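Local coordinates for protein chymotrypsin (Cellulomonas bogoriensis, PDB 2EA3) that probably cleaves peptide bonds inside proteins, this chain being the trypsin-like serine protease domain (peptidase family S1) cut from a longer precursor, at residues 19-24 against 138-143; 145-150 against 167-172; 105-110 against 127-132; 30-35 against 54-59. All coordinates share one frame; numbering follows the deposited sequence.

Contact 1 (19-24 against 138-143); sequences IGFAVN and GGSLLA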
loop_
_atom_site.group_PDB
_atom_site.type_symbol
_atom_site.label_atom_id
_atom_site.label_comp_id
_atom_site.label_asym_id
_atom_site.label_seq_id
_atom_site.Cartn_x
_atom_site.Cartn_y
_atom_site.Cartn_z
ATOM N N ILE A 19 -6.001 -1.113 0.809
ATOM C CA ILE A 19 -5.788 -0.545 -0.520
ATOM C C ILE A 19 -4.588 0.391 -0.501
ATOM O O ILE A 19 -4.438 1.203 0.425
ATOM C CB ILE A 19 -7.035 0.227 -0.988
ATOM C CG1 ILE A 19 -8.224 -0.736 -1.142
ATOM C CG2 ILE A 19 -6.785 0.955 -2.324
ATOM C CD1 ILE A 19 -9.550 -0.043 -1.179
ATOM N N GLY A 20 -3.746 0.273 -1.533
ATOM C CA GLY A 20 -2.596 1.137 -1.713
ATOM C C GLY A 20 -3.024 2.406 -2.437
ATOM O O GLY A 20 -3.284 3.449 -1.804
ATOM N N PHE A 21 -3.143 2.306 -3.763
ATOM C CA PHE A 21 -3.531 3.446 -4.584
ATOM C C PHE A 21 -4.346 2.968 -5.748
ATOM O O PHE A 21 -4.114 1.880 -6.240
ATOM C CB PHE A 21 -2.304 4.154 -5.138
ATOM C CG PHE A 21 -1.435 4.730 -4.080
ATOM C CD1 PHE A 21 -1.789 5.945 -3.466
ATOM C CD2 PHE A 21 -0.286 4.052 -3.666
ATOM C CE1 PHE A 21 -0.997 6.471 -2.446
ATOM C CE2 PHE A 21 0.517 4.578 -2.646
ATOM C CZ PHE A 21 0.163 5.788 -2.042
ATOM N N ALA A 22 -5.275 3.820 -6.191
ATOM C CA ALA A 22 -6.027 3.579 -7.414
ATOM C C ALA A 22 -5.153 3.847 -8.640
ATOM O O ALA A 22 -4.431 4.843 -8.715
ATOM C CB ALA A 22 -7.258 4.459 -7.442
ATOM N N VAL A 23 -5.245 2.939 -9.593
ATOM C CA VAL A 23 -4.537 3.027 -10.869
ATOM C C VAL A 23 -5.533 2.704 -11.976
ATOM O O VAL A 23 -6.600 2.179 -11.690
ATOM C CB VAL A 23 -3.349 2.023 -10.937
ATOM C CG1 VAL A 23 -2.289 2.358 -9.862
ATOM C CG2 VAL A 23 -3.818 0.606 -10.785
ATOM N N ASN A 24 -5.201 2.981 -13.237
ATOM C CA ASN A 24 -6.113 2.581 -14.319
ATOM C C ASN A 24 -6.389 1.091 -14.202
ATOM O O ASN A 24 -5.449 0.286 -14.164
ATOM C CB ASN A 24 -5.502 2.835 -15.696
ATOM C CG ASN A 24 -5.429 4.300 -16.047
ATOM O OD1 ASN A 24 -6.339 5.081 -15.754
ATOM N ND2 ASN A 24 -4.348 4.679 -16.707
ATOM N N GLY A 138 -0.253 -3.279 2.576
ATOM C CA GLY A 138 -0.822 -2.937 1.281
ATOM C C GLY A 138 -1.254 -1.493 1.240
ATOM O O GLY A 138 -1.494 -0.962 0.165
ATOM N N GLY A 139 -1.366 -0.869 2.414
ATOM C CA GLY A 139 -1.874 0.498 2.532
ATOM C C GLY A 139 -0.931 1.566 2.014
ATOM O O GLY A 139 0.209 1.294 1.690
ATOM N N SER A 140 -1.440 2.785 1.924
ATOM C CA SER A 140 -0.773 3.899 1.260
ATOM C C SER A 140 0.316 4.501 2.115
ATOM O O SER A 140 0.143 4.685 3.312
ATOM C CB SER A 140 -1.786 5.021 0.990
ATOM O OG SER A 140 -3.057 4.479 0.658
ATOM N N LEU A 141 1.414 4.867 1.477
ATOM C CA LEU A 141 2.406 5.721 2.100
ATOM C C LEU A 141 2.518 6.980 1.244
ATOM O O LEU A 141 2.771 6.895 0.044
ATOM C CB LEU A 141 3.769 5.029 2.176
ATOM C CG LEU A 141 4.815 5.860 2.921
ATOM C CD1 LEU A 141 4.479 5.926 4.411
ATOM C CD2 LEU A 141 6.224 5.244 2.681
ATOM N N LEU A 142 2.310 8.133 1.875
ATOM C CA LEU A 142 2.358 9.422 1.180
ATOM C C LEU A 142 3.471 10.275 1.762
ATOM O O LEU A 142 3.707 10.240 2.971
ATOM C CB LEU A 142 1.026 10.167 1.375
ATOM C CG LEU A 142 -0.231 9.634 0.701
ATOM C CD1 LEU A 142 -1.461 10.318 1.330
ATOM C CD2 LEU A 142 -0.165 9.894 -0.772
ATOM N N ALA A 143 4.145 11.034 0.907
ATOM C CA ALA A 143 4.910 12.184 1.366
ATOM C C ALA A 143 4.128 13.372 0.841
ATOM O O ALA A 143 4.137 13.635 -0.353
ATOM C CB ALA A 143 6.294 12.157 0.811
#
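G20 and G139 bring their backbones together at a CA-CA distance of 4.4 Å, where the two six-stranded barrels of the chymotrypsin fold adjoin. The strand parts 21-23 and 140-143 run at 94° to each other, with axes no closer than 9.6 Å, so this is a crossing between sheets and not a shared strand edge. Within the first barrel G20 and F21 both face I28, forming a classic beta bulge at the junction. Having no side chain, G20 can bring CA to 3.0 Å from G138 O, and one step back I19 O receives a nearly straight CA-H...O contact from G139 CA (angle at H 164°).

S140 supplies the polar link. With chi1 at -36° its OG stays beside the backbone N, anti to the carbonyl carbon, and donates to G20 O in the carbonyl plane, on a lone pair, at 2.7 Å. The far rim of the F21 ring (CE1, CZ) reaches strand 140-143, passing S140 CB obliquely; V72 touches F21, S140 and L142 alike. At the F21 rim, L141 O lies in the ring plane, 3.5 Å from F21 CZ, and the neighbouring F21 CE1 meets the methyl L142 CD2 at 3.9 Å.

Contact 2 (145-150 against 167-172); sequences NQAQGV and QPVNPI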
loop_
_atom_site.group_PDB
_atom_site.type_symbol
_atom_site.label_atom_id
_atom_site.label_comp_id
_atom_site.label_asym_id
_atom_site.label_seq_id
_atom_site.Cartn_x
_atom_site.Cartn_y
_atom_site.Cartn_z
ATOM N N ASN A 145 1.340 14.987 -0.865
ATOM C CA ASN A 145 0.363 14.446 -1.805
ATOM C C ASN A 145 0.970 13.492 -2.830
ATOM O O ASN A 145 0.344 13.198 -3.855
ATOM C CB ASN A 145 -0.428 15.570 -2.501
ATOM C CG ASN A 145 -1.228 16.417 -1.521
ATOM O OD1 ASN A 145 -2.347 16.059 -1.111
ATOM N ND2 ASN A 145 -0.657 17.560 -1.143
ATOM N N GLN A 146 2.171 12.989 -2.553
ATOM C CA GLN A 146 2.896 12.169 -3.528
ATOM C C GLN A 146 2.954 10.747 -3.024
ATOM O O GLN A 146 3.431 10.514 -1.921
ATOM C CB GLN A 146 4.322 12.691 -3.713
ATOM C CG GLN A 146 4.390 14.118 -4.273
ATOM C CD GLN A 146 3.859 14.229 -5.680
ATOM O OE1 GLN A 146 3.049 15.106 -5.972
ATOM N NE2 GLN A 146 4.310 13.350 -6.571
ATOM N N ALA A 147 2.450 9.820 -3.823
ATOM C CA ALA A 147 2.490 8.388 -3.475
ATOM C C ALA A 147 3.924 7.890 -3.425
ATOM O O ALA A 147 4.669 8.075 -4.394
ATOM C CB ALA A 147 1.724 7.579 -4.508
ATOM N N GLN A 148 4.288 7.204 -2.336
ATOM C CA GLN A 148 5.647 6.684 -2.161
ATOM C C GLN A 148 5.694 5.165 -2.275
ATOM O O GLN A 148 6.646 4.601 -2.813
ATOM C CB GLN A 148 6.211 7.052 -0.783
ATOM C CG GLN A 148 6.272 8.563 -0.521
ATOM C CD GLN A 148 7.079 9.239 -1.578
ATOM O OE1 GLN A 148 6.584 10.118 -2.306
ATOM N NE2 GLN A 148 8.307 8.792 -1.732
ATOM N N GLY A 149 4.716 4.501 -1.680
ATOM C CA GLY A 149 4.864 3.060 -1.525
ATOM C C GLY A 149 3.646 2.440 -0.897
ATOM O O GLY A 149 2.708 3.136 -0.512
ATOM N N VAL A 150 3.656 1.116 -0.817
ATOM C CA VAL A 150 2.587 0.411 -0.118
ATOM C C VAL A 150 3.212 -0.379 1.033
ATOM O O VAL A 150 4.350 -0.859 0.935
ATOM C CB VAL A 150 1.776 -0.515 -1.037
ATOM C CG1 VAL A 150 1.075 0.302 -2.125
ATOM C CG2 VAL A 150 2.672 -1.622 -1.669
ATOM N N GLN A 167 7.095 -1.183 -0.004
ATOM C CA GLN A 167 7.426 -1.442 -1.389
ATOM C C GLN A 167 7.196 -0.138 -2.177
ATOM O O GLN A 167 6.095 0.368 -2.218
ATOM C CB GLN A 167 6.497 -2.545 -1.924
ATOM C CG GLN A 167 6.436 -2.664 -3.457
ATOM C CD GLN A 167 7.728 -3.157 -4.061
ATOM O OE1 GLN A 167 8.193 -4.248 -3.751
ATOM N NE2 GLN A 167 8.316 -2.354 -4.943
ATOM N N PRO A 168 8.244 0.406 -2.795
ATOM C CA PRO A 168 8.083 1.667 -3.571
ATOM C C PRO A 168 7.071 1.515 -4.692
ATOM O O PRO A 168 6.976 0.434 -5.269
ATOM C CB PRO A 168 9.467 1.899 -4.201
ATOM C CG PRO A 168 10.398 1.009 -3.515
ATOM C CD PRO A 168 9.629 -0.076 -2.757
ATOM N N VAL A 169 6.331 2.574 -5.018
ATOM C CA VAL A 169 5.294 2.451 -6.076
ATOM C C VAL A 169 5.841 2.416 -7.504
ATOM O O VAL A 169 5.258 1.792 -8.364
ATOM C CB VAL A 169 4.191 3.558 -6.024
ATOM C CG1 VAL A 169 3.202 3.343 -4.833
ATOM C CG2 VAL A 169 4.818 4.937 -6.018
ATOM N N ASN A 170 6.939 3.116 -7.772
ATOM C CA ASN A 170 7.401 3.214 -9.153
ATOM C C ASN A 170 7.681 1.881 -9.850
ATOM O O ASN A 170 7.245 1.703 -10.985
ATOM C CB ASN A 170 8.561 4.226 -9.307
ATOM C CG ASN A 170 8.085 5.663 -9.156
ATOM O OD1 ASN A 170 6.887 5.939 -9.244
ATOM N ND2 ASN A 170 9.024 6.589 -8.936
ATOM N N PRO A 171 8.380 0.937 -9.175
ATOM C CA PRO A 171 8.546 -0.388 -9.776
ATOM C C PRO A 171 7.237 -1.133 -10.042
ATOM O O PRO A 171 7.183 -1.941 -10.970
ATOM C CB PRO A 171 9.389 -1.149 -8.739
ATOM C CG PRO A 171 10.136 -0.062 -8.008
ATOM C CD PRO A 171 9.126 1.044 -7.905
ATOM N N ILE A 172 6.190 -0.857 -9.263
ATOM C CA ILE A 172 4.892 -1.516 -9.490
ATOM C C ILE A 172 4.237 -0.967 -10.760
ATOM O O ILE A 172 3.741 -1.723 -11.590
ATOM C CB ILE A 172 3.908 -1.312 -8.311
ATOM C CG1 ILE A 172 4.608 -1.565 -6.963
ATOM C CG2 ILE A 172 2.666 -2.231 -8.489
ATOM C CD1 ILE A 172 3.759 -1.202 -5.718
#
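Q167 and V150 face each other as an antiparallel hydrogen-bonded pair. V150 N donates to Q167 O at 2.9 Å, and Q167 N returns a bond of 2.9 Å to V150 O. Their side chains lie alongside, pointing the same way, with V150 CG2 against Q167 CB at 3.9 Å; I172 CD1 approaches the same methyl, V150 CG2, at 4.2 Å. One step on, G149 and P168 make a non-hydrogen-bonded pair with CA atoms 4.1 Å apart, and G149, with no side chain, lets its CA come 3.0 Å from Q167 O. The third bond, V169 N to Q148 O, comes in differently, the donor 41° out of the carbonyl plane, where the chain turns from strand into helix. V169 then folds back on the strand, CG1 resting on N and CA of G149 while CG2 reaches A147 O at 3.5 Å.

These bonds join the open end of the hairpin of strands 146-154 and 161-168 in the second barrel, just before helix 169-176. Opposite P168, the strand carries a classic beta bulge, since Q148 and G149 both face L141.

Further out, F21 of the first barrel touches A147 and V169. The Q167 chain leaves CB anti to the backbone N (chi1 163°) and bends at chi2, which returns NE2 to its neighbour's carbonyl: Q167 NE2 donates to P168 O almost straight (170°), on an in-plane lone pair. The other end of the same amide, Q167 OE1, accepts from D56 N, so both ends of the flat group are held.

Contact 3 (105-110 against 127-132); sequences CGTITA and RTTVCA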
loop_
_atom_site.group_PDB
_atom_site.type_symbol
_atom_site.label_atom_id
_atom_site.label_comp_id
_atom_site.label_asym_id
_atom_site.label_seq_id
_atom_site.Cartn_x
_atom_site.Cartn_y
_atom_site.Cartn_z
ATOM N N CYS A 105 2.343 8.616 11.163
ATOM C CA CYS A 105 3.401 9.236 10.379
ATOM C C CYS A 105 4.768 8.955 10.991
ATOM O O CYS A 105 4.880 8.457 12.138
ATOM C CB CYS A 105 3.158 10.743 10.239
ATOM S SG CYS A 105 1.490 11.138 9.620
ATOM N N GLY A 106 5.798 9.252 10.215
ATOM C CA GLY A 106 7.172 8.993 10.633
ATOM C C GLY A 106 8.051 9.618 9.584
ATOM O O GLY A 106 7.650 10.590 8.925
ATOM N N THR A 107 9.234 9.043 9.405
ATOM C CA THR A 107 10.211 9.567 8.451
ATOM C C THR A 107 10.873 8.406 7.725
ATOM O O THR A 107 10.970 7.284 8.273
ATOM C CB THR A 107 11.290 10.411 9.145
ATOM O OG1 THR A 107 12.043 9.571 10.019
ATOM C CG2 THR A 107 10.656 11.539 9.985
ATOM N N ILE A 108 11.323 8.671 6.502
ATOM C CA ILE A 108 12.022 7.664 5.729
ATOM C C ILE A 108 13.457 7.623 6.259
ATOM O O ILE A 108 14.115 8.662 6.307
ATOM C CB ILE A 108 12.057 7.997 4.231
ATOM C CG1 ILE A 108 10.648 7.961 3.598
ATOM C CG2 ILE A 108 13.057 7.069 3.497
ATOM C CD1 ILE A 108 10.616 8.516 2.159
ATOM N N THR A 109 13.930 6.442 6.648
ATOM C CA THR A 109 15.294 6.350 7.190
ATOM C C THR A 109 16.294 5.641 6.301
ATOM O O THR A 109 17.493 5.751 6.518
ATOM C CB THR A 109 15.330 5.704 8.591
ATOM O OG1 THR A 109 14.830 4.372 8.518
ATOM C CG2 THR A 109 14.531 6.522 9.587
ATOM N N ALA A 110 15.804 4.895 5.320
ATOM C CA ALA A 110 16.652 4.226 4.336
ATOM C C ALA A 110 15.847 3.863 3.116
ATOM O O ALA A 110 14.626 3.714 3.187
ATOM C CB ALA A 110 17.296 2.957 4.918
ATOM N N ARG A 127 12.640 1.946 4.196
ATOM C CA ARG A 127 12.599 1.770 5.649
ATOM C C ARG A 127 12.102 3.051 6.316
ATOM O O ARG A 127 12.548 4.145 5.963
ATOM C CB ARG A 127 13.994 1.403 6.172
ATOM C CG ARG A 127 14.008 0.979 7.630
ATOM C CD ARG A 127 15.424 0.666 8.117
ATOM N NE ARG A 127 15.470 0.853 9.566
ATOM C CZ ARG A 127 15.620 -0.115 10.470
ATOM N NH1 ARG A 127 15.786 -1.381 10.099
ATOM N NH2 ARG A 127 15.625 0.194 11.764
ATOM N N THR A 128 11.186 2.916 7.277
ATOM C CA THR A 128 10.648 4.093 8.000
ATOM C C THR A 128 10.469 3.861 9.491
ATOM O O THR A 128 10.499 2.719 9.952
ATOM C CB THR A 128 9.252 4.513 7.492
ATOM O OG1 THR A 128 8.256 3.616 8.029
ATOM C CG2 THR A 128 9.198 4.534 5.933
ATOM N N THR A 129 10.192 4.949 10.214
ATOM C CA THR A 129 9.873 4.888 11.651
ATOM C C THR A 129 8.356 4.893 11.851
ATOM O O THR A 129 7.868 5.111 12.967
ATOM C CB THR A 129 10.434 6.118 12.389
ATOM O OG1 THR A 129 9.906 7.295 11.782
ATOM C CG2 THR A 129 11.946 6.163 12.301
ATOM N N VAL A 130 7.597 4.712 10.763
ATOM C CA VAL A 130 6.139 4.678 10.879
ATOM C C VAL A 130 5.778 3.326 11.511
ATOM O O VAL A 130 6.409 2.343 11.209
ATOM C CB VAL A 130 5.466 4.776 9.488
ATOM C CG1 VAL A 130 3.942 4.703 9.604
ATOM C CG2 VAL A 130 5.902 6.050 8.735
ATOM N N CYS A 131 4.762 3.279 12.375
ATOM C CA CYS A 131 4.337 2.006 12.957
ATOM C C CYS A 131 3.301 1.382 12.029
ATOM O O CYS A 131 2.683 2.081 11.241
ATOM C CB CYS A 131 3.710 2.241 14.334
ATOM S SG CYS A 131 2.191 3.271 14.332
ATOM N N ALA A 132 3.105 0.077 12.132
ATOM C CA ALA A 132 2.020 -0.568 11.402
ATOM C C ALA A 132 1.673 -1.839 12.134
ATOM O O ALA A 132 2.472 -2.348 12.927
ATOM C CB ALA A 132 2.437 -0.888 9.977
HETATM O O HOH W 1 4.068 5.955 13.360
HETATM O O HOH W 2 10.608 9.677 12.859
HETATM O O HOH W 3 14.246 2.999 10.767
#
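R127 packs against A110 and crosses T109, and its chain can be traced outward. CB rests on A110 CB at 3.9 Å. CG, anti to the backbone N (chi1 -171°), passes T109 OG1 at 3.6 Å, and CD continues past the same hydroxyl. The chain is extended as far as NE, which donates to water 3 at 2.7 Å; that water is also hydrogen-bonded to T109 OG1, which lies at the guanidinium edge, in its plane. T163 and F165 of the neighbouring strand 161-168 also touch this side chain.

At the root of R127, T109 and A110 both face it, a classic beta bulge between the antiparallel strands 102-110 and 125-128 of the second barrel. R127 O takes a good bond from T109 N (2.8 Å, N-H...O 163°) and a weak one from A110 N, while R127 N donates to A110 O.

Beyond the bulge, I108 and T128 form an antiparallel non-hydrogen-bonded pair. T128 OG1 accepts from V130 N at 3.0 Å, an ST turn where strand 125-128 gives way to loop, and also bonds to T164 O. T129 N still donates to T107 O (3.1 Å), but T107 N finds the side-chain oxygen T129 OG1 at 3.0 Å instead of a carbonyl. V130 CG2 lies over the backbone of G106, 3.5 Å from its N. Past it, water 1 accepts from C131 N and donates to C105 O; C105 is disulfide-bonded to C95 and C131 to C158.

Contact 4 (30-35 against 54-59); sequences AGHCGR and GNDYAF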
loop_
_atom_site.group_PDB
_atom_site.type_symbol
_atom_site.label_atom_id
_atom_site.label_comp_id
_atom_site.label_asym_id
_atom_site.label_seq_id
_atom_site.Cartn_x
_atom_site.Cartn_y
_atom_site.Cartn_z
ATOM N N ALA A 30 -0.043 -4.852 -1.521
ATOM C CA ALA A 30 1.168 -5.643 -1.267
ATOM C C ALA A 30 0.991 -7.036 -1.866
ATOM O O ALA A 30 -0.097 -7.600 -1.810
ATOM C CB ALA A 30 1.459 -5.759 0.249
ATOM N N GLY A 31 2.056 -7.582 -2.441
ATOM C CA GLY A 31 2.033 -8.950 -3.010
ATOM C C GLY A 31 1.756 -10.052 -2.013
ATOM O O GLY A 31 1.189 -11.085 -2.365
ATOM N N HIS A 32 2.157 -9.858 -0.757
ATOM C CA HIS A 32 1.884 -10.890 0.253
ATOM C C HIS A 32 0.402 -10.987 0.618
ATOM O O HIS A 32 0.002 -11.930 1.306
ATOM C CB HIS A 32 2.771 -10.740 1.503
ATOM C CG HIS A 32 2.331 -9.660 2.452
ATOM N ND1 HIS A 32 2.942 -8.428 2.508
ATOM C CD2 HIS A 32 1.383 -9.655 3.420
ATOM C CE1 HIS A 32 2.367 -7.693 3.440
ATOM N NE2 HIS A 32 1.419 -8.417 4.012
ATOM N N CYS A 33 -0.412 -10.043 0.147
ATOM C CA CYS A 33 -1.848 -10.079 0.416
ATOM C C CYS A 33 -2.571 -11.200 -0.302
ATOM O O CYS A 33 -3.540 -11.740 0.224
ATOM C CB CYS A 33 -2.501 -8.755 0.047
ATOM S SG CYS A 33 -1.768 -7.431 1.007
ATOM N N GLY A 34 -2.113 -11.552 -1.496
ATOM C CA GLY A 34 -2.740 -12.651 -2.204
ATOM C C GLY A 34 -2.041 -12.955 -3.500
ATOM O O GLY A 34 -1.193 -12.188 -3.950
ATOM N N ARG A 35 -2.413 -14.074 -4.110
ATOM C CA ARG A 35 -1.762 -14.490 -5.336
ATOM C C ARG A 35 -2.658 -14.238 -6.539
ATOM O O ARG A 35 -3.851 -14.090 -6.409
ATOM C CB ARG A 35 -1.346 -15.963 -5.247
ATOM C CG ARG A 35 -2.493 -16.926 -5.325
ATOM C CD ARG A 35 -1.976 -18.355 -5.540
ATOM N NE ARG A 35 -1.030 -18.754 -4.500
ATOM C CZ ARG A 35 -1.370 -19.231 -3.302
ATOM N NH1 ARG A 35 -0.426 -19.562 -2.433
ATOM N NH2 ARG A 35 -2.644 -19.377 -2.966
ATOM N N GLY A 54 10.898 -11.441 -2.572
ATOM C CA GLY A 54 11.719 -10.741 -3.560
ATOM C C GLY A 54 11.272 -9.294 -3.653
ATOM O O GLY A 54 12.008 -8.384 -3.255
ATOM N N ASN A 55 10.056 -9.097 -4.174
ATOM C CA ASN A 55 9.355 -7.814 -4.134
ATOM C C ASN A 55 8.198 -7.980 -3.161
ATOM O O ASN A 55 8.036 -9.048 -2.555
ATOM C CB ASN A 55 8.760 -7.484 -5.514
ATOM C CG ASN A 55 9.782 -7.570 -6.647
ATOM O OD1 ASN A 55 9.592 -8.321 -7.613
ATOM N ND2 ASN A 55 10.849 -6.815 -6.537
ATOM N N ASP A 56 7.363 -6.954 -3.024
ATOM C CA ASP A 56 6.105 -7.146 -2.299
ATOM C C ASP A 56 5.028 -6.249 -2.917
ATOM O O ASP A 56 4.632 -5.230 -2.356
ATOM C CB ASP A 56 6.272 -6.937 -0.783
ATOM C CG ASP A 56 5.056 -7.438 0.022
ATOM O OD1 ASP A 56 5.055 -7.265 1.267
ATOM O OD2 ASP A 56 4.105 -7.982 -0.603
ATOM N N TYR A 57 4.569 -6.639 -4.097
ATOM C CA TYR A 57 3.557 -5.852 -4.791
ATOM C C TYR A 57 2.546 -6.696 -5.516
ATOM O O TYR A 57 2.828 -7.834 -5.879
ATOM C CB TYR A 57 4.149 -4.806 -5.753
ATOM C CG TYR A 57 5.013 -5.310 -6.901
ATOM C CD1 TYR A 57 6.390 -5.098 -6.902
ATOM C CD2 TYR A 57 4.452 -5.997 -7.990
ATOM C CE1 TYR A 57 7.205 -5.567 -7.977
ATOM C CE2 TYR A 57 5.252 -6.443 -9.070
ATOM C CZ TYR A 57 6.610 -6.222 -9.058
ATOM O OH TYR A 57 7.380 -6.678 -10.123
ATOM N N ALA A 58 1.387 -6.093 -5.748
ATOM C CA ALA A 58 0.312 -6.741 -6.486
ATOM C C ALA A 58 -0.596 -5.708 -7.091
ATOM O O ALA A 58 -0.655 -4.571 -6.635
ATOM C CB ALA A 58 -0.469 -7.695 -5.585
ATOM N N PHE A 59 -1.313 -6.125 -8.124
ATOM C CA PHE A 59 -2.294 -5.293 -8.782
ATOM C C PHE A 59 -3.598 -6.063 -8.731
ATOM O O PHE A 59 -3.632 -7.251 -9.084
ATOM C CB PHE A 59 -1.876 -5.062 -10.246
ATOM C CG PHE A 59 -2.978 -4.523 -11.124
ATOM C CD1 PHE A 59 -3.631 -3.330 -10.815
ATOM C CD2 PHE A 59 -3.347 -5.213 -12.280
ATOM C CE1 PHE A 59 -4.648 -2.837 -11.636
ATOM C CE2 PHE A 59 -4.386 -4.714 -13.098
ATOM C CZ PHE A 59 -5.012 -3.526 -12.777
#
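H32 and D56 meet through two hydrogen bonds that use different oxygens of one carboxylate. H32 ND1 donates to D56 OD1 at 2.7 Å with an angle of 163°, the oxygen lying in the ring plane and offering its syn lone pair. The backbone H32 N donates to the other oxygen, D56 OD2, also at 2.7 Å. D56 CG is anti to its backbone N (chi1 -167°), which carries the carboxylate across to the loop; ring and carboxylate planes are 47° apart. D56 OD1 has a second partner in S152 OG.

Van der Waals packing brings the backbones together as well. G31 CA comes within 3.9 Å of Y57 CA. A58 CB sits on G31 CA and on A30 O, 3.8 Å from the latter, and A30 CB lies 3.6 Å from D56 OD2.

Within the loop, C33 N bonds to A30 O at 3.1 Å, closing a turn that carries H32, and a disulfide joins C33 to C17. On the far side of the imidazole, H32 NE2 is hydrogen-bonded to S137 OG. The hydrogen-bonded series S137, H32, D56 is consistent with the Ser-His-Asp catalytic triad of chymotrypsin-like proteases.

Contacts 3 and 4 both fall, in sequence, between the two segments of contact 1: contact 4 comes first, then contact 3, and contact 2 follows after residue 143. Contact 4 belongs to the first barrel, contacts 2 and 3 to the second, and contact 1 spans both. The centres of contacts 1 and 2 are about 7 Å apart, coupled by L141-Q148 and L141-G149 backbone bonds. Contact 4 lies about 13 Å from each, touching contact 1 at A30 and G138 and contact 2 at D56 and Q167. The centre of contact 3 is about 14 Å from that of contact 2 and 20 Å from contact 4. H32 and D56 come from the first barrel and S137 adjoins G138, so the putative triad spans the barrels' meeting.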